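Long-range contacts in Zn-dependent hydrolase, glyoxylase (Echinicola vietnamensis, PDB 6T5K), which probably hydrolyses beta-lactam antibiotics, carbapenems among them, to substituted beta-amino acids as a zinc-dependent class B metallo-beta-lactamase: residues I60-G65 and E89-N94; D104-L109 and P135-G140; D174-F179 and N215-I220. All blocks are in the same frame, centred on the assembly; numbering follows the deposited sequence.

Overall arrangement
The three contacts follow one another along the chain, each closing before the next opens, in a monomer with the alpha-beta/beta-alpha sandwich of the metallo-beta-lactamase superfamily. Contacts 1 and 2 reach the same eight-stranded sheet: contact 1 joins the turn after strand 54-63 to the start of strand 92-98, and contact 2 packs the metal-bearing segment D104-L109 against the lead-in to strand 139-141, about 20 Å away between centres. Contact 3 belongs to the five-stranded sheet, pairing strands 177-181 and 218-221, about 24 Å from contact 2 and 19 Å from contact 1 between centres, and across the chain's centre from the former. Contacts 2 and 3 thus lie in different halves, with the zinc ligands drawn from both.

Contact 1 of 3, residues I60-G65 and E89-N94; sequences IVISDG and EKLQVN
L91 lays its two methyl groups over the end of I62 and the backbone of G65. Its CD1 meets I62 CD1 at 3.7 Å, while CD2 reaches I62 CG2 at 3.8 Å and also packs on the carbonyl carbon of G65 at 3.6 Å. The two side chains cross at about a right angle. With chi1 at -55°, I62 CG1 lies beside the backbone N and anti to the carbonyl carbon, and CG2 is the branch anti to N.

One backbone bond joins the segments: Q92 N donates to G65 O over 2.9 Å, nearly straight at 165°. The same oxygen receives a CA-H...O contact from L91 CA. G65 itself has positive phi, a backbone shape that glycine adopts readily. K90, also at positive phi, ends helix 76-88 with a Schellman motif and turns the chain toward strand 92-98; L86 of that helix packs against L91 as well. Further along, Q92 NE2 gives a 2.8 Å bond to N94 OD1, the acceptor lying close to the plane of the glutamine amide.

The contact thus joins the turn between strands 54-63 and 66-70 to the start of strand 92-98, which runs parallel to 66-70, at the surface. Its chemistry implies a directional backbone anchor at G65 O, with dispersion forces between L91 and I62 filling in beside it.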
loop_
_atom_site.group_PDB
_atom_site.type_symbol
_atom_site.label_atom_id
_atom_site.label_comp_id
_atom_site.label_asym_id
_atom_site.label_seq_id
_atom_site.Cartn_x
_atom_site.Cartn_y
_atom_site.Cartn_z
ATOM N N ILE A 60 -2.904 6.529 -2.257
ATOM C CA ILE A 60 -3.546 7.627 -1.553
ATOM C C ILE A 60 -5.024 7.559 -1.882
ATOM O O ILE A 60 -5.394 7.455 -3.057
ATOM C CB ILE A 60 -2.991 8.998 -1.976
ATOM C CG1 ILE A 60 -1.479 8.968 -2.098
ATOM C CG2 ILE A 60 -3.432 10.064 -0.959
ATOM C CD1 ILE A 60 -0.940 10.189 -2.757
ATOM N N VAL A 61 -5.872 7.618 -0.858
ATOM C CA VAL A 61 -7.302 7.794 -1.035
ATOM C C VAL A 61 -7.622 9.219 -0.632
ATOM O O VAL A 61 -7.202 9.654 0.442
ATOM C CB VAL A 61 -8.086 6.789 -0.186
ATOM C CG1 VAL A 61 -9.594 6.949 -0.431
ATOM C CG2 VAL A 61 -7.587 5.388 -0.499
ATOM N N ILE A 62 -8.332 9.946 -1.499
ATOM C CA ILE A 62 -8.676 11.350 -1.269
ATOM C C ILE A 62 -10.178 11.519 -1.466
ATOM O O ILE A 62 -10.724 11.145 -2.511
ATOM C CB ILE A 62 -7.895 12.297 -2.199
ATOM C CG1 ILE A 62 -6.388 12.066 -2.054
ATOM C CG2 ILE A 62 -8.232 13.746 -1.879
ATOM C CD1 ILE A 62 -5.507 12.913 -2.989
ATOM N N SER A 63 -10.846 12.108 -0.477
ATOM C CA SER A 63 -12.263 12.423 -0.634
ATOM C C SER A 63 -12.586 13.582 0.286
ATOM O O SER A 63 -12.153 13.601 1.442
ATOM C CB SER A 63 -13.147 11.213 -0.283
ATOM O OG SER A 63 -14.509 11.380 -0.661
ATOM N N ASP A 64 -13.352 14.539 -0.237
ATOM C CA ASP A 64 -13.852 15.655 0.553
ATOM C C ASP A 64 -12.749 16.393 1.307
ATOM O O ASP A 64 -12.913 16.776 2.467
ATOM C CB ASP A 64 -14.953 15.170 1.493
ATOM C CG ASP A 64 -15.914 14.212 0.795
ATOM O OD1 ASP A 64 -16.636 14.666 -0.131
ATOM O OD2 ASP A 64 -15.914 12.997 1.154
ATOM N N GLY A 65 -11.609 16.596 0.645
ATOM C CA GLY A 65 -10.512 17.355 1.211
ATOM C C GLY A 65 -9.694 16.622 2.234
ATOM O O GLY A 65 -8.864 17.253 2.907
ATOM N N GLU A 89 -1.994 20.707 -2.070
ATOM C CA GLU A 89 -3.365 20.466 -2.488
ATOM C C GLU A 89 -4.370 20.787 -1.391
ATOM O O GLU A 89 -5.585 20.572 -1.573
ATOM C CB GLU A 89 -3.510 19.021 -2.922
ATOM C CG GLU A 89 -2.657 18.702 -4.116
ATOM C CD GLU A 89 -3.166 19.377 -5.367
ATOM O OE1 GLU A 89 -4.329 19.161 -5.733
ATOM O OE2 GLU A 89 -2.420 20.163 -5.982
ATOM N N LYS A 90 -3.907 21.286 -0.243
ATOM C CA LYS A 90 -4.805 21.761 0.810
ATOM C C LYS A 90 -5.570 20.615 1.459
ATOM O O LYS A 90 -6.713 20.786 1.886
ATOM C CB LYS A 90 -5.798 22.803 0.273
ATOM C CG LYS A 90 -5.152 23.998 -0.445
ATOM C CD LYS A 90 -5.391 25.283 0.317
ATOM C CE LYS A 90 -5.060 26.523 -0.514
ATOM N NZ LYS A 90 -5.401 26.371 -1.967
ATOM N N LEU A 91 -4.952 19.438 1.532
ATOM C CA LEU A 91 -5.622 18.245 2.030
ATOM C C LEU A 91 -5.299 18.009 3.490
ATOM O O LEU A 91 -4.161 18.202 3.927
ATOM C CB LEU A 91 -5.172 17.030 1.227
ATOM C CG LEU A 91 -5.643 17.134 -0.225
ATOM C CD1 LEU A 91 -4.976 16.052 -1.057
ATOM C CD2 LEU A 91 -7.153 17.042 -0.326
ATOM N N GLN A 92 -6.309 17.583 4.240
ATOM C CA GLN A 92 -6.094 17.080 5.589
ATOM C C GLN A 92 -5.697 15.608 5.513
ATOM O O GLN A 92 -6.470 14.777 5.023
ATOM C CB GLN A 92 -7.381 17.233 6.388
ATOM C CG GLN A 92 -7.319 16.700 7.780
ATOM C CD GLN A 92 -8.618 16.892 8.515
ATOM O OE1 GLN A 92 -8.967 18.008 8.897
ATOM N NE2 GLN A 92 -9.346 15.807 8.717
ATOM N N VAL A 93 -4.492 15.286 5.966
ATOM C CA VAL A 93 -3.988 13.919 5.925
ATOM C C VAL A 93 -4.347 13.273 7.257
ATOM O O VAL A 93 -3.823 13.628 8.309
ATOM C CB VAL A 93 -2.486 13.855 5.634
ATOM C CG1 VAL A 93 -2.083 12.419 5.490
ATOM C CG2 VAL A 93 -2.184 14.669 4.384
ATOM N N ASN A 94 -5.274 12.332 7.205
ATOM C CA ASN A 94 -5.832 11.762 8.422
ATOM C C ASN A 94 -4.993 10.644 9.006
ATOM O O ASN A 94 -5.013 10.446 10.222
ATOM C CB ASN A 94 -7.202 11.151 8.130
ATOM C CG ASN A 94 -8.254 12.183 7.813
ATOM O OD1 ASN A 94 -8.080 13.366 8.079
ATOM N ND2 ASN A 94 -9.363 11.739 7.253
#

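Contact 2 of 3, residues D104-L109 and P135-G140; sequences DCLGGL and PQPQKG. With ZN (zinc ion), chain H; EDO (1,2-ethanediol), chain F.
L106 crosses both proline rings obliquely, its CD2 4.0 Å from P137 CD and its CD1 equally close to P135 CD. L109 comes at P137 with CD1, which sits 3.9 Å from P137 CG and 3.6 Å from P137 N. Its CB faces P135 CB. P135 in turn rests its ring on the backbone of the type I turn L106-L109, with CB 3.4 Å from L106 O and CG near G107 O. That same L106 oxygen accepts the turn's bond from L109 N.

A129 of helix 123-131 and A98 of strand 92-98 add to the packing on both L106 and P137. Q136, an exposed residue, donates its N-H to O1 of an ethanediol (N to O1 3.0 Å), probably from the crystallisation liquor and also bonded by E110 and H113.

At the start of D104-L109, D104 OD2 binds a zinc ion at 2.3 Å, with C182 and H223 as the other protein ligands, and D104 OD1 accepts a bond from a water on the same metal. T72 OG1, bonded by G108 N, ties down the intervening backbone. Side-chain contacts here are apolar, and the carbonyl oxygens of L106, G107 and P135 meet only carbon across the contact. P135 O, with L106 CD2 3.5 Å away, is buried without a hydrogen-bonding partner, so shape and dispersion hold the zinc-bearing segment to the P135-P137 loop.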
loop_
_atom_site.group_PDB
_atom_site.type_symbol
_atom_site.label_atom_id
_atom_site.label_comp_id
_atom_site.label_asym_id
_atom_site.label_seq_id
_atom_site.Cartn_x
_atom_site.Cartn_y
_atom_site.Cartn_z
ATOM N N ASP A 104 9.875 -0.374 2.381
ATOM C CA ASP A 104 9.032 0.198 1.327
ATOM C C ASP A 104 7.572 0.324 1.756
ATOM O O ASP A 104 6.695 0.588 0.916
ATOM C CB ASP A 104 9.160 -0.583 0.000
ATOM C CG ASP A 104 8.836 -2.079 0.118
ATOM O OD1 ASP A 104 9.262 -2.703 1.126
ATOM O OD2 ASP A 104 8.186 -2.638 -0.839
ATOM N N CYS A 105 7.312 0.122 3.043
ATOM C CA CYS A 105 6.039 0.415 3.668
ATOM C C CYS A 105 6.161 1.481 4.734
ATOM O O CYS A 105 5.217 2.249 4.935
ATOM C CB CYS A 105 5.465 -0.851 4.317
ATOM S SG CYS A 105 5.324 -2.211 3.189
ATOM N N LEU A 106 7.291 1.528 5.469
ATOM C CA LEU A 106 7.324 2.387 6.644
ATOM C C LEU A 106 8.611 3.172 6.813
ATOM O O LEU A 106 8.783 3.827 7.845
ATOM C CB LEU A 106 7.000 1.600 7.927
ATOM C CG LEU A 106 7.650 0.227 8.123
ATOM C CD1 LEU A 106 9.149 0.406 8.256
ATOM C CD2 LEU A 106 7.112 -0.429 9.357
ATOM N N GLY A 107 9.503 3.157 5.829
ATOM C CA GLY A 107 10.755 3.863 5.990
ATOM C C GLY A 107 10.583 5.344 6.264
ATOM O O GLY A 107 11.433 5.966 6.905
ATOM N N GLY A 108 9.485 5.925 5.805
ATOM C CA GLY A 108 9.251 7.343 5.987
ATOM C C GLY A 108 8.253 7.735 7.054
ATOM O O GLY A 108 7.767 8.869 7.053
ATOM N N LEU A 109 7.977 6.861 8.017
ATOM C CA LEU A 109 6.925 7.188 8.972
ATOM C C LEU A 109 7.230 8.445 9.790
ATOM O O LEU A 109 6.298 9.146 10.209
ATOM C CB LEU A 109 6.682 6.030 9.921
ATOM C CG LEU A 109 5.843 4.891 9.357
ATOM C CD1 LEU A 109 5.698 3.859 10.447
ATOM C CD2 LEU A 109 4.484 5.357 8.874
ATOM N N PRO A 135 11.419 2.301 11.600
ATOM C CA PRO A 135 10.381 3.207 12.119
ATOM C C PRO A 135 9.129 2.442 12.509
ATOM O O PRO A 135 8.696 1.521 11.817
ATOM C CB PRO A 135 10.126 4.164 10.953
ATOM C CG PRO A 135 11.451 4.102 10.173
ATOM C CD PRO A 135 11.841 2.671 10.242
ATOM N N GLN A 136 8.567 2.797 13.660
ATOM C CA GLN A 136 7.494 1.986 14.225
ATOM C C GLN A 136 6.137 2.635 14.019
ATOM O O GLN A 136 5.920 3.774 14.458
ATOM C CB GLN A 136 7.740 1.783 15.716
ATOM C CG GLN A 136 8.823 0.758 16.039
ATOM C CD GLN A 136 9.027 0.644 17.530
ATOM O OE1 GLN A 136 8.062 0.496 18.290
ATOM N NE2 GLN A 136 10.280 0.730 17.965
ATOM N N PRO A 137 5.176 1.936 13.427
ATOM C CA PRO A 137 3.800 2.439 13.436
ATOM C C PRO A 137 3.312 2.612 14.867
ATOM O O PRO A 137 3.696 1.877 15.778
ATOM C CB PRO A 137 3.016 1.348 12.691
ATOM C CG PRO A 137 4.056 0.617 11.891
ATOM C CD PRO A 137 5.266 0.622 12.785
ATOM N N GLN A 138 2.428 3.584 15.055
ATOM C CA GLN A 138 1.996 3.944 16.395
ATOM C C GLN A 138 0.842 3.105 16.904
ATOM O O GLN A 138 0.777 2.828 18.106
ATOM C CB GLN A 138 1.568 5.402 16.437
ATOM C CG GLN A 138 2.712 6.331 16.186
ATOM C CD GLN A 138 2.232 7.738 15.892
ATOM O OE1 GLN A 138 1.104 7.942 15.413
ATOM N NE2 GLN A 138 3.066 8.722 16.218
ATOM N N LYS A 139 -0.063 2.706 16.022
ATOM C CA LYS A 139 -1.328 2.102 16.425
ATOM C C LYS A 139 -1.482 0.777 15.703
ATOM O O LYS A 139 -1.407 0.726 14.472
ATOM C CB LYS A 139 -2.501 3.028 16.101
ATOM C CG LYS A 139 -2.429 4.366 16.853
ATOM C CD LYS A 139 -3.488 5.323 16.372
ATOM C CE LYS A 139 -4.112 6.134 17.515
ATOM N N GLY A 140 -1.716 -0.286 16.455
ATOM C CA GLY A 140 -1.916 -1.592 15.868
ATOM C C GLY A 140 -3.385 -1.965 15.842
ATOM O O GLY A 140 -4.183 -1.487 16.646
HETATM ZN ZN ZN H . 7.708 -4.804 -1.414
HETATM C C1 EDO F . 10.344 6.162 14.408
HETATM O O1 EDO F . 9.756 5.069 15.174
HETATM C C2 EDO F . 9.348 7.082 13.656
HETATM O O2 EDO F . 8.987 8.360 14.304
HETATM O O HOH W 1 8.845 -5.176 0.345
HETATM O O HOH W 2 7.968 -6.886 -2.349
#

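Contact 3 of 3, residues D174-F179 and N215-I220; sequences DDQVLF and NLRLVI
V177-F179 and L218-I220 run side by side as parallel strands of a beta-alpha-beta unit, with helix 201-212 in the connection, on the five-stranded sheet of the metallo-beta-lactamase fold. L178 sits at the centre of the backbone pairing: its N donates to L218 O at 2.9 Å, and its O accepts from I220 N at 2.8 Å, both nearly along the C=O axis. Just before the strands, Q176 O accepts two in-plane bonds, from R217 N at 2.8 Å and a longer one from L218 N. Q176 and V177 both face F172, forming a G1 beta bulge.

Apolar contacts divide between the sheet's faces. V177, F179, L218 and I220 share one, where V177 and L218 lie alongside each other and I220 CD1 reaches V177 CG1. M59 of strand 54-63 covers V177, F179 and I220 there. L178 and V219 point to the other face; L178 CD2 approaches V219 CG1, and L178 CB meets CD1 of L216, from the preceding loop, at 3.8 Å. L232 of helix 230-239 packs on all three.

Polar side chains gather just before the strands begin. Q176 bends at chi2 (-65°) toward N215, and a water bridges its OE1 to N215 N. The R217 guanidinium takes Q176 CB and D175 O over one face. At the far end, I220 CG2 touches the edge of the F179 ring, close to its plane and 3.6 Å from CD1.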
loop_
_atom_site.group_PDB
_atom_site.type_symbol
_atom_site.label_atom_id
_atom_site.label_comp_id
_atom_site.label_asym_id
_atom_site.label_seq_id
_atom_site.Cartn_x
_atom_site.Cartn_y
_atom_site.Cartn_z
ATOM N N ASP A 174 -15.775 2.359 -2.492
ATOM C CA ASP A 174 -16.520 3.264 -3.371
ATOM C C ASP A 174 -16.042 3.184 -4.814
ATOM O O ASP A 174 -16.848 3.316 -5.743
ATOM C CB ASP A 174 -16.407 4.690 -2.872
ATOM C CG ASP A 174 -17.098 4.875 -1.576
ATOM O OD1 ASP A 174 -16.541 4.363 -0.594
ATOM O OD2 ASP A 174 -18.190 5.486 -1.554
ATOM N N ASP A 175 -14.740 3.021 -5.031
ATOM C CA ASP A 175 -14.200 2.870 -6.376
ATOM C C ASP A 175 -13.849 1.413 -6.679
ATOM O O ASP A 175 -13.259 1.144 -7.743
ATOM C CB ASP A 175 -12.928 3.728 -6.554
ATOM C CG ASP A 175 -13.175 5.229 -6.491
ATOM O OD1 ASP A 175 -14.324 5.699 -6.348
ATOM O OD2 ASP A 175 -12.149 5.959 -6.569
ATOM N N GLN A 176 -14.120 0.491 -5.760
ATOM C CA GLN A 176 -13.771 -0.932 -5.924
ATOM C C GLN A 176 -12.269 -1.080 -6.251
ATOM O O GLN A 176 -11.851 -1.725 -7.219
ATOM C CB GLN A 176 -14.679 -1.649 -6.943
ATOM C CG GLN A 176 -15.984 -2.098 -6.378
ATOM C CD GLN A 176 -15.872 -3.204 -5.260
ATOM O OE1 GLN A 176 -14.897 -3.883 -5.119
ATOM N NE2 GLN A 176 -16.950 -3.375 -4.512
ATOM N N VAL A 177 -11.459 -0.500 -5.334
ATOM C CA VAL A 177 -10.011 -0.487 -5.460
ATOM C C VAL A 177 -9.393 -1.236 -4.295
ATOM O O VAL A 177 -9.742 -1.009 -3.134
ATOM C CB VAL A 177 -9.481 0.960 -5.466
ATOM C CG1 VAL A 177 -7.934 0.981 -5.500
ATOM C CG2 VAL A 177 -10.029 1.722 -6.633
ATOM N N LEU A 178 -8.408 -2.055 -4.603
ATOM C CA LEU A 178 -7.645 -2.757 -3.596
ATOM C C LEU A 178 -6.194 -2.340 -3.712
ATOM O O LEU A 178 -5.605 -2.459 -4.798
ATOM C CB LEU A 178 -7.702 -4.277 -3.828
ATOM C CG LEU A 178 -7.019 -5.113 -2.737
ATOM C CD1 LEU A 178 -7.997 -5.415 -1.624
ATOM C CD2 LEU A 178 -6.433 -6.407 -3.278
ATOM N N PHE A 179 -5.613 -1.912 -2.586
ATOM C CA PHE A 179 -4.165 -1.809 -2.466
ATOM C C PHE A 179 -3.677 -3.139 -1.893
ATOM O O PHE A 179 -3.868 -3.427 -0.700
ATOM C CB PHE A 179 -3.697 -0.642 -1.605
ATOM C CG PHE A 179 -2.208 -0.560 -1.548
ATOM C CD1 PHE A 179 -1.485 -0.224 -2.676
ATOM C CD2 PHE A 179 -1.527 -0.871 -0.385
ATOM C CE1 PHE A 179 -0.103 -0.198 -2.642
ATOM C CE2 PHE A 179 -0.153 -0.860 -0.342
ATOM C CZ PHE A 179 0.568 -0.497 -1.468
ATOM N N ASN A 215 -15.900 -8.000 -6.677
ATOM C CA ASN A 215 -16.296 -6.920 -7.561
ATOM C C ASN A 215 -15.190 -5.916 -7.810
ATOM O O ASN A 215 -15.449 -4.873 -8.417
ATOM C CB ASN A 215 -17.520 -6.200 -6.999
ATOM C CG ASN A 215 -18.648 -7.157 -6.699
ATOM O OD1 ASN A 215 -19.140 -7.254 -5.556
ATOM N ND2 ASN A 215 -19.011 -7.944 -7.702
ATOM N N LEU A 216 -13.967 -6.208 -7.382
ATOM C CA LEU A 216 -12.884 -5.257 -7.572
ATOM C C LEU A 216 -12.742 -4.869 -9.037
ATOM O O LEU A 216 -12.777 -5.717 -9.939
ATOM C CB LEU A 216 -11.569 -5.833 -7.083
ATOM C CG LEU A 216 -11.445 -5.855 -5.569
ATOM C CD1 LEU A 216 -10.249 -6.711 -5.188
ATOM C CD2 LEU A 216 -11.304 -4.452 -5.022
ATOM N N ARG A 217 -12.448 -3.588 -9.252
ATOM C CA ARG A 217 -12.143 -3.066 -10.572
ATOM C C ARG A 217 -10.687 -2.729 -10.760
ATOM O O ARG A 217 -10.206 -2.759 -11.892
ATOM C CB ARG A 217 -12.974 -1.812 -10.858
ATOM C CG ARG A 217 -14.436 -2.125 -10.833
ATOM C CD ARG A 217 -15.268 -1.140 -11.588
ATOM N NE ARG A 217 -15.418 0.098 -10.849
ATOM C CZ ARG A 217 -16.322 0.313 -9.891
ATOM N NH1 ARG A 217 -17.152 -0.645 -9.524
ATOM N NH2 ARG A 217 -16.391 1.502 -9.301
ATOM N N LEU A 218 -9.988 -2.394 -9.680
ATOM C CA LEU A 218 -8.600 -1.971 -9.766
ATOM C C LEU A 218 -7.843 -2.586 -8.605
ATOM O O LEU A 218 -8.293 -2.499 -7.456
ATOM C CB LEU A 218 -8.468 -0.435 -9.727
ATOM C CG LEU A 218 -7.055 0.176 -9.816
ATOM C CD1 LEU A 218 -6.466 0.015 -11.187
ATOM C CD2 LEU A 218 -7.166 1.634 -9.431
ATOM N N VAL A 219 -6.699 -3.199 -8.916
ATOM C CA VAL A 219 -5.820 -3.817 -7.930
ATOM C C VAL A 219 -4.434 -3.218 -8.118
ATOM O O VAL A 219 -3.880 -3.265 -9.226
ATOM C CB VAL A 219 -5.784 -5.349 -8.108
ATOM C CG1 VAL A 219 -4.789 -6.003 -7.159
ATOM C CG2 VAL A 219 -7.167 -5.931 -7.880
ATOM N N ILE A 220 -3.869 -2.693 -7.030
ATOM C CA ILE A 220 -2.572 -2.016 -7.028
ATOM C C ILE A 220 -1.583 -2.920 -6.298
ATOM O O ILE A 220 -1.755 -3.173 -5.093
ATOM C CB ILE A 220 -2.631 -0.646 -6.346
ATOM C CG1 ILE A 220 -3.655 0.278 -6.991
ATOM C CG2 ILE A 220 -1.216 -0.029 -6.290
ATOM C CD1 ILE A 220 -4.071 1.385 -6.044
HETATM O O HOH W 3 -15.348 -6.338 -4.181
#